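Side-chain contacts in TqaA (Penicillium aethiopicum, PDB 5DLK), which works as a fungal nonribosomal peptide synthetase, of which this chain is the C-terminal condensation-like domain that probably closes the finished peptide into a ring: residues Tyr70-Lys75 with Lys188-Phe193; Met81-Glu86 with Ala195-Thr200. All blocks are in the same frame, centred on the assembly; numbering follows the deposited sequence.

Both contacts lie in the same layer of the condensation-like domain, whose fold resembles that of CoA-dependent acyltransferases, with helices packed on a mixed sheet. Their centres are about 11 Å apart, and helix 186-197 serves both. Its earlier turns meet strand 67-75 in contact 1, and its C-terminal end meets helix 81-94 in contact 2. The strand and helix 81-94 follow each other directly in the chain, whereas helix 186-197 comes some ninety residues after helix 81-94, so the segments alternate in sequence. Phe193 CE1 and Leu84 CD1, 3.9 Å apart, bridge the two contacts. Together they bind one strand-helix unit to the helix that follows Gly183, a phosphopantetheine-binding residue, though no cofactor is bound here.

Contact 1 of 2, residues Tyr70-Lys75 with Lys188-Phe193; sequences YNWTIK and KLFSDF
An aromatic cluster of Tyr70, Trp72 and Phe190 joins strand 67-75 to helix 186-197. Phe190 is its middle member and makes two T-shaped stacks in different roles. Toward Tyr70 it offers its edge: CZ stands over the tyrosine ring, off its centre, 3.7 Å from Tyr70 CG, with the planes at 81°. Toward Trp72 it offers a face, and the benzo edge of the indole points into it. Trp72 CZ2 lies above the middle of the ring, 3.6 Å from Phe190 CG, and the planes stand at 82°. With its CG beside the backbone N (chi1 -61°), Phe190 projects from the helix down to the sheet. A flat, wholly apolar ring suits this place because both face and edge are used in a buried setting. Replacing Phe190 by alanine would probably leave indole edge and tyrosine face without their shared partner and open a gap between helix and sheet. The Tyr70 side chain is about 7 Å from Gly183, seen to bind phosphopantetheine, which is absent here. Around the cluster, strand 169-177 pairs with the backbones of Tyr70 and Trp72, Tyr410 of strand 407-415 meets Trp72 edge to face, and Leu189 touches Leu91 of helix 81-94.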
ATOM      1  N   TYR A  70       9.048   7.186   8.742  1.00 21.96           N
ATOM      2  CA  TYR A  70      10.260   6.808   8.036  1.00 17.48           C
ATOM      3  C   TYR A  70      11.428   7.620   8.609  1.00 22.02           C
ATOM      4  O   TYR A  70      11.427   8.844   8.530  1.00 22.50           O
ATOM      5  CB  TYR A  70      10.114   7.036   6.538  1.00 21.15           C
ATOM      6  CG  TYR A  70       9.176   6.033   5.895  1.00 20.99           C
ATOM      7  CD1 TYR A  70       9.504   4.684   5.872  1.00 24.42           C
ATOM      8  CD2 TYR A  70       7.971   6.430   5.325  1.00 21.78           C
ATOM      9  CE1 TYR A  70       8.656   3.752   5.299  1.00 25.59           C
ATOM     10  CE2 TYR A  70       7.113   5.498   4.738  1.00 25.26           C
ATOM     11  CZ  TYR A  70       7.470   4.160   4.735  1.00 23.33           C
ATOM     12  OH  TYR A  70       6.649   3.205   4.154  1.00 25.05           O
ATOM     13  N   ASN A  71      12.402   6.914   9.167  1.00 21.11           N
ATOM     14  CA  ASN A  71      13.405   7.530  10.044  1.00 22.41           C
ATOM     15  C   ASN A  71      14.801   7.470   9.452  1.00 24.79           C
ATOM     16  O   ASN A  71      15.289   6.399   9.102  1.00 27.74           O
ATOM     17  CB  ASN A  71      13.413   6.837  11.397  1.00 22.95           C
ATOM     18  CG  ASN A  71      12.048   6.781  12.021  1.00 21.26           C
ATOM     19  OD1 ASN A  71      11.215   7.659  11.793  1.00 23.06           O
ATOM     20  ND2 ASN A  71      11.799   5.739  12.813  1.00 22.90           N
ATOM     21  N   TRP A  72      15.451   8.623   9.362  1.00 27.38           N
ATOM     22  CA  TRP A  72      16.777   8.699   8.782  1.00 23.78           C
ATOM     23  C   TRP A  72      17.778   9.204   9.813  1.00 29.50           C
ATOM     24  O   TRP A  72      17.702  10.353  10.221  1.00 24.20           O
ATOM     25  CB  TRP A  72      16.766   9.619   7.575  1.00 26.59           C
ATOM     26  CG  TRP A  72      15.870   9.117   6.479  1.00 27.36           C
ATOM     27  CD1 TRP A  72      14.605   9.546   6.184  1.00 28.02           C
ATOM     28  CD2 TRP A  72      16.169   8.066   5.566  1.00 28.94           C
ATOM     29  NE1 TRP A  72      14.104   8.830   5.117  1.00 28.38           N
ATOM     30  CE2 TRP A  72      15.047   7.915   4.721  1.00 28.69           C
ATOM     31  CE3 TRP A  72      17.282   7.239   5.369  1.00 26.84           C
ATOM     32  CZ2 TRP A  72      15.015   6.982   3.690  1.00 28.52           C
ATOM     33  CZ3 TRP A  72      17.241   6.305   4.347  1.00 30.47           C
ATOM     34  CH2 TRP A  72      16.112   6.183   3.525  1.00 29.92           C
ATOM     35  N   THR A  73      18.704   8.346  10.223  1.00 26.46           N
ATOM     36  CA  THR A  73      19.739   8.751  11.173  1.00 28.60           C
ATOM     37  C   THR A  73      20.935   9.252  10.378  1.00 29.52           C
ATOM     38  O   THR A  73      21.546   8.499   9.621  1.00 29.02           O
ATOM     39  CB  THR A  73      20.163   7.600  12.097  1.00 27.30           C
ATOM     40  OG1 THR A  73      19.016   7.075  12.771  1.00 27.71           O
ATOM     41  CG2 THR A  73      21.173   8.087  13.145  1.00 26.80           C
ATOM     42  N   ILE A  74      21.257  10.531  10.559  1.00 27.84           N
ATOM     43  CA  ILE A  74      22.266  11.215   9.757  1.00 27.86           C
ATOM     44  C   ILE A  74      23.462  11.577  10.642  1.00 35.10           C
ATOM     45  O   ILE A  74      23.295  12.268  11.640  1.00 29.65           O
ATOM     46  CB  ILE A  74      21.701  12.492   9.121  1.00 29.78           C
ATOM     47  CG1 ILE A  74      20.411  12.188   8.338  1.00 32.32           C
ATOM     48  CG2 ILE A  74      22.732  13.137   8.205  1.00 34.15           C
ATOM     49  CD1 ILE A  74      19.685  13.427   7.850  1.00 32.64           C
ATOM     50  N   LYS A  75      24.651  11.101  10.282  1.00 32.71           N
ATOM     51  CA  LYS A  75      25.852  11.362  11.084  1.00 35.97           C
ATOM     52  C   LYS A  75      26.975  11.950  10.246  1.00 38.29           C
ATOM     53  O   LYS A  75      27.268  11.459   9.158  1.00 40.45           O
ATOM     54  CB  LYS A  75      26.340  10.084  11.761  1.00 33.14           C
ATOM     55  CG  LYS A  75      25.471   9.625  12.903  1.00 33.26           C
ATOM     56  CD  LYS A  75      25.924   8.278  13.431  1.00 29.48           C
ATOM     57  CE  LYS A  75      25.023   7.826  14.558  1.00 35.08           C
ATOM     58  NZ  LYS A  75      25.256   6.396  14.918  1.00 41.74           N
ATOM     59  N   LYS A 188      10.581   6.952  -4.476  1.00 28.93           N
ATOM     60  CA  LYS A 188      10.632   8.200  -5.217  1.00 28.66           C
ATOM     61  C   LYS A 188      10.527   9.385  -4.254  1.00 32.51           C
ATOM     62  O   LYS A 188      11.078  10.458  -4.507  1.00 30.90           O
ATOM     63  CB  LYS A 188       9.510   8.252  -6.259  1.00 35.94           C
ATOM     64  CG  LYS A 188       9.830   9.084  -7.490  1.00 42.22           C
ATOM     65  CD  LYS A 188      10.897   8.417  -8.335  1.00 40.84           C
ATOM     66  CE  LYS A 188      11.253   9.264  -9.543  1.00 52.94           C
ATOM     67  NZ  LYS A 188      12.267   8.601 -10.416  1.00 55.90           N
ATOM     68  N   LEU A 189       9.801   9.200  -3.157  1.00 27.95           N
ATOM     69  CA  LEU A 189       9.745  10.229  -2.129  1.00 28.51           C
ATOM     70  C   LEU A 189      11.171  10.468  -1.616  1.00 30.79           C
ATOM     71  O   LEU A 189      11.609  11.618  -1.466  1.00 28.33           O
ATOM     72  CB  LEU A 189       8.797   9.818  -0.984  1.00 29.98           C
ATOM     73  CG  LEU A 189       8.423  10.834   0.110  1.00 29.37           C
ATOM     74  CD1 LEU A 189       7.135  10.443   0.837  1.00 26.77           C
ATOM     75  CD2 LEU A 189       9.542  10.991   1.120  1.00 31.30           C
ATOM     76  N   PHE A 190      11.889   9.380  -1.355  1.00 25.79           N
ATOM     77  CA  PHE A 190      13.231   9.480  -0.774  1.00 29.33           C
ATOM     78  C   PHE A 190      14.251  10.021  -1.779  1.00 30.99           C
ATOM     79  O   PHE A 190      15.096  10.844  -1.424  1.00 31.50           O
ATOM     80  CB  PHE A 190      13.693   8.117  -0.246  1.00 27.39           C
ATOM     81  CG  PHE A 190      12.816   7.547   0.840  1.00 25.68           C
ATOM     82  CD1 PHE A 190      12.218   8.375   1.786  1.00 26.42           C
ATOM     83  CD2 PHE A 190      12.582   6.179   0.901  1.00 29.44           C
ATOM     84  CE1 PHE A 190      11.409   7.845   2.785  1.00 23.72           C
ATOM     85  CE2 PHE A 190      11.783   5.636   1.897  1.00 27.37           C
ATOM     86  CZ  PHE A 190      11.194   6.469   2.843  1.00 25.68           C
ATOM     87  N   SER A 191      14.183   9.567  -3.030  1.00 28.87           N
ATOM     88  CA  SER A 191      15.139  10.025  -4.046  1.00 32.51           C
ATOM     89  C   SER A 191      14.890  11.491  -4.444  1.00 34.36           C
ATOM     90  O   SER A 191      15.844  12.231  -4.679  1.00 35.33           O
ATOM     91  CB  SER A 191      15.116   9.109  -5.278  1.00 32.50           C
ATOM     92  OG  SER A 191      13.890   9.186  -5.979  1.00 35.16           O
ATOM     93  N   ASP A 192      13.626  11.916  -4.487  1.00 27.89           N
ATOM     94  CA  ASP A 192      13.294  13.327  -4.664  1.00 28.59           C
ATOM     95  C   ASP A 192      13.814  14.180  -3.502  1.00 31.35           C
ATOM     96  O   ASP A 192      14.343  15.269  -3.726  1.00 31.94           O
ATOM     97  CB  ASP A 192      11.787  13.532  -4.808  1.00 30.85           C
ATOM     98  CG  ASP A 192      11.272  13.156  -6.194  1.00 35.83           C
ATOM     99  OD1 ASP A 192      12.034  12.528  -6.970  1.00 31.41           O
ATOM    100  OD2 ASP A 192      10.102  13.487  -6.499  1.00 34.70           O
ATOM    101  N   PHE A 193      13.655  13.698  -2.271  1.00 30.97           N
ATOM    102  CA  PHE A 193      14.169  14.427  -1.106  1.00 35.41           C
ATOM    103  C   PHE A 193      15.677  14.654  -1.248  1.00 32.49           C
ATOM    104  O   PHE A 193      16.159  15.783  -1.148  1.00 34.12           O
ATOM    105  CB  PHE A 193      13.877  13.677   0.206  1.00 30.92           C
ATOM    106  CG  PHE A 193      14.224  14.468   1.447  1.00 29.03           C
ATOM    107  CD1 PHE A 193      15.538  14.546   1.896  1.00 31.07           C
ATOM    108  CD2 PHE A 193      13.234  15.109   2.178  1.00 31.19           C
ATOM    109  CE1 PHE A 193      15.860  15.269   3.034  1.00 30.74           C
ATOM    110  CE2 PHE A 193      13.549  15.830   3.323  1.00 29.89           C
ATOM    111  CZ  PHE A 193      14.866  15.908   3.749  1.00 31.98           C
TER

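Contact 2 of 2, residues Met81-Glu86 with Ala195-Thr200; sequences MDRLRE and AIYNQT
Tyr197 OH accepts a hydrogen bond from Asn80 N, just before helix 81-94, while the ring behind it meets Arg83 and Leu84 of that helix. Tyr197 and Gln199 belong to the C-terminal end of helix 186-197, which finishes in a Schellman motif. Thr200 N reaches back to Ala195 O at 2.7 Å and Gln199 N to Ile196 O at 3.1 Å, while Gln199 takes a positive phi of 56°, a conformation glycine adopts more easily than glutamine. The contact is thus the end of one helix packed against the first turns of another.

A chi1 of 180° swings the Tyr197 ring across to helix 81-94. The edge of the ring faces the backbone there, Leu84 N lying near the ring plane 3.6 Å from Tyr197 CE1. CB and CG of Arg83 lie against the CD1-CE1 side of the tyrosine, CG coming to 3.6 Å from Tyr197 CD1. A long arginine suits this border position: its methylenes pack on the tyrosine while its charged end runs on toward the side chain of Gln199. The nearer amide atom there is Gln199 NE2, 3.0 Å from Arg83 NH1 but itself a donor. Gln199 OE1, 3.2 Å from Arg83 NH1, is badly angled, and the guanidinium and amide planes are 61° apart, so the two groups are merely close. A tyrosine fits the inner position because its apolar ring can be buried while its tip stays polar. Beside that ring, Leu84 CD1 packs 3.9 Å from Tyr197 CE1.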
ATOM      1  N   MET A  81      21.669  21.868   8.266  1.00 36.79           N
ATOM      2  CA  MET A  81      20.353  21.823   8.902  1.00 36.38           C
ATOM      3  C   MET A  81      19.313  22.709   8.216  1.00 41.89           C
ATOM      4  O   MET A  81      18.150  22.309   8.084  1.00 36.12           O
ATOM      5  CB  MET A  81      20.469  22.197  10.380  1.00 39.55           C
ATOM      6  CG  MET A  81      21.247  21.183  11.199  1.00 41.89           C
ATOM      7  SD  MET A  81      20.326  19.667  11.563  1.00 41.05           S
ATOM      8  CE  MET A  81      19.176  20.260  12.804  1.00 37.05           C
ATOM      9  N   ASP A  82      19.715  23.897   7.766  1.00 38.33           N
ATOM     10  CA  ASP A  82      18.777  24.771   7.062  1.00 38.73           C
ATOM     11  C   ASP A  82      18.326  24.160   5.734  1.00 37.08           C
ATOM     12  O   ASP A  82      17.159  24.267   5.362  1.00 37.52           O
ATOM     13  CB  ASP A  82      19.386  26.150   6.807  1.00 39.88           C
ATOM     14  CG  ASP A  82      19.246  27.075   8.000  1.00 53.07           C
ATOM     15  OD1 ASP A  82      18.513  26.709   8.948  1.00 48.67           O
ATOM     16  OD2 ASP A  82      19.859  28.166   7.988  1.00 53.64           O
ATOM     17  N   ARG A  83      19.252  23.529   5.024  1.00 35.24           N
ATOM     18  CA  ARG A  83      18.926  22.913   3.746  1.00 38.41           C
ATOM     19  C   ARG A  83      18.011  21.707   3.955  1.00 37.60           C
ATOM     20  O   ARG A  83      17.103  21.462   3.169  1.00 34.73           O
ATOM     21  CB  ARG A  83      20.197  22.494   3.007  1.00 42.41           C
ATOM     22  CG  ARG A  83      19.953  22.032   1.578  1.00 46.44           C
ATOM     23  CD  ARG A  83      20.768  22.846   0.601  1.00 53.76           C
ATOM     24  NE  ARG A  83      22.190  22.763   0.910  1.00 56.86           N
ATOM     25  CZ  ARG A  83      23.126  23.499   0.320  1.00 61.41           C
ATOM     26  NH1 ARG A  83      22.785  24.381  -0.608  1.00 60.68           N
ATOM     27  NH2 ARG A  83      24.402  23.358   0.666  1.00 66.75           N
ATOM     28  N   LEU A  84      18.268  20.956   5.019  1.00 34.92           N
ATOM     29  CA  LEU A  84      17.400  19.858   5.407  1.00 37.95           C
ATOM     30  C   LEU A  84      15.970  20.362   5.618  1.00 37.48           C
ATOM     31  O   LEU A  84      15.018  19.797   5.072  1.00 31.21           O
ATOM     32  CB  LEU A  84      17.933  19.188   6.673  1.00 33.29           C
ATOM     33  CG  LEU A  84      17.697  17.694   6.854  1.00 35.34           C
ATOM     34  CD1 LEU A  84      18.247  16.891   5.663  1.00 32.59           C
ATOM     35  CD2 LEU A  84      18.336  17.252   8.156  1.00 34.91           C
ATOM     36  N   ARG A  85      15.829  21.436   6.394  1.00 33.98           N
ATOM     37  CA  ARG A  85      14.525  22.035   6.667  1.00 32.25           C
ATOM     38  C   ARG A  85      13.792  22.481   5.407  1.00 36.31           C
ATOM     39  O   ARG A  85      12.605  22.207   5.247  1.00 34.01           O
ATOM     40  CB  ARG A  85      14.667  23.242   7.601  1.00 37.65           C
ATOM     41  CG  ARG A  85      14.986  22.905   9.033  1.00 38.58           C
ATOM     42  CD  ARG A  85      15.094  24.170   9.887  1.00 36.69           C
ATOM     43  NE  ARG A  85      15.745  23.848  11.144  1.00 45.13           N
ATOM     44  CZ  ARG A  85      17.015  24.112  11.426  1.00 44.08           C
ATOM     45  NH1 ARG A  85      17.772  24.770  10.557  1.00 44.82           N
ATOM     46  NH2 ARG A  85      17.514  23.746  12.594  1.00 45.95           N
ATOM     47  N   GLU A  86      14.489  23.190   4.525  1.00 35.84           N
ATOM     48  CA  GLU A  86      13.863  23.705   3.311  1.00 38.29           C
ATOM     49  C   GLU A  86      13.527  22.597   2.313  1.00 34.44           C
ATOM     50  O   GLU A  86      12.653  22.764   1.460  1.00 33.31           O
ATOM     51  CB  GLU A  86      14.767  24.734   2.636  1.00 39.55           C
ATOM     52  CG  GLU A  86      15.127  25.907   3.523  1.00 42.75           C
ATOM     53  CD  GLU A  86      16.428  26.576   3.110  1.00 54.63           C
ATOM     54  OE1 GLU A  86      16.854  26.396   1.945  1.00 57.42           O
ATOM     55  OE2 GLU A  86      17.030  27.274   3.955  1.00 58.27           O
ATOM     56  N   ALA A 195      17.583  14.479  -3.897  1.00 34.52           N
ATOM     57  CA  ALA A 195      17.876  15.317  -5.054  1.00 37.72           C
ATOM     58  C   ALA A 195      17.647  16.798  -4.759  1.00 38.54           C
ATOM     59  O   ALA A 195      18.422  17.650  -5.198  1.00 42.07           O
ATOM     60  CB  ALA A 195      17.034  14.877  -6.261  1.00 37.27           C
ATOM     61  N   ILE A 196      16.593  17.105  -4.006  1.00 35.32           N
ATOM     62  CA  ILE A 196      16.289  18.490  -3.673  1.00 36.69           C
ATOM     63  C   ILE A 196      17.340  19.035  -2.710  1.00 42.07           C
ATOM     64  O   ILE A 196      17.839  20.151  -2.891  1.00 39.44           O
ATOM     65  CB  ILE A 196      14.893  18.639  -3.059  1.00 34.74           C
ATOM     66  CG1 ILE A 196      13.822  18.366  -4.119  1.00 37.60           C
ATOM     67  CG2 ILE A 196      14.713  20.034  -2.459  1.00 38.03           C
ATOM     68  CD1 ILE A 196      12.424  18.236  -3.550  1.00 33.60           C
ATOM     69  N   TYR A 197      17.690  18.237  -1.703  1.00 39.24           N
ATOM     70  CA  TYR A 197      18.766  18.597  -0.785  1.00 37.88           C
ATOM     71  C   TYR A 197      20.097  18.762  -1.530  1.00 43.63           C
ATOM     72  O   TYR A 197      20.849  19.707  -1.274  1.00 44.31           O
ATOM     73  CB  TYR A 197      18.902  17.542   0.315  1.00 36.22           C
ATOM     74  CG  TYR A 197      20.000  17.827   1.318  1.00 37.10           C
ATOM     75  CD1 TYR A 197      19.744  18.574   2.459  1.00 37.28           C
ATOM     76  CD2 TYR A 197      21.287  17.342   1.126  1.00 36.93           C
ATOM     77  CE1 TYR A 197      20.742  18.834   3.384  1.00 38.97           C
ATOM     78  CE2 TYR A 197      22.288  17.596   2.042  1.00 41.34           C
ATOM     79  CZ  TYR A 197      22.010  18.342   3.170  1.00 37.19           C
ATOM     80  OH  TYR A 197      23.005  18.600   4.083  1.00 41.49           O
ATOM     81  N   ASN A 198      20.383  17.841  -2.447  1.00 38.45           N
ATOM     82  CA  ASN A 198      21.629  17.871  -3.217  1.00 43.15           C
ATOM     83  C   ASN A 198      21.620  18.920  -4.322  1.00 45.10           C
ATOM     84  O   ASN A 198      22.590  19.050  -5.074  1.00 46.97           O
ATOM     85  CB  ASN A 198      21.910  16.510  -3.843  1.00 40.51           C
ATOM     86  CG  ASN A 198      22.230  15.456  -2.825  1.00 41.68           C
ATOM     87  OD1 ASN A 198      22.610  15.757  -1.695  1.00 41.94           O
ATOM     88  ND2 ASN A 198      22.085  14.196  -3.222  1.00 41.71           N
ATOM     89  N   GLN A 199      20.509  19.644  -4.419  1.00 45.47           N
ATOM     90  CA  GLN A 199      20.296  20.660  -5.442  1.00 48.35           C
ATOM     91  C   GLN A 199      20.471  20.102  -6.855  1.00 52.12           C
ATOM     92  O   GLN A 199      21.111  20.709  -7.712  1.00 53.62           O
ATOM     93  CB  GLN A 199      21.227  21.845  -5.200  1.00 50.16           C
ATOM     94  CG  GLN A 199      20.934  22.548  -3.885  1.00 56.10           C
ATOM     95  CD  GLN A 199      21.931  23.637  -3.562  1.00 62.49           C
ATOM     96  OE1 GLN A 199      23.146  23.423  -3.613  1.00 60.89           O
ATOM     97  NE2 GLN A 199      21.424  24.820  -3.232  1.00 64.83           N
ATOM     98  N   THR A 200      19.893  18.928  -7.081  1.00 48.20           N
ATOM     99  CA  THR A 200      19.746  18.386  -8.423  1.00 51.56           C
ATOM    100  C   THR A 200      18.339  18.699  -8.927  1.00 53.57           C
ATOM    101  O   THR A 200      17.355  18.362  -8.266  1.00 51.43           O
ATOM    102  CB  THR A 200      19.976  16.869  -8.455  1.00 47.89           C
ATOM    103  OG1 THR A 200      21.212  16.558  -7.805  1.00 53.14           O
ATOM    104  CG2 THR A 200      20.003  16.360  -9.894  1.00 53.12           C
TER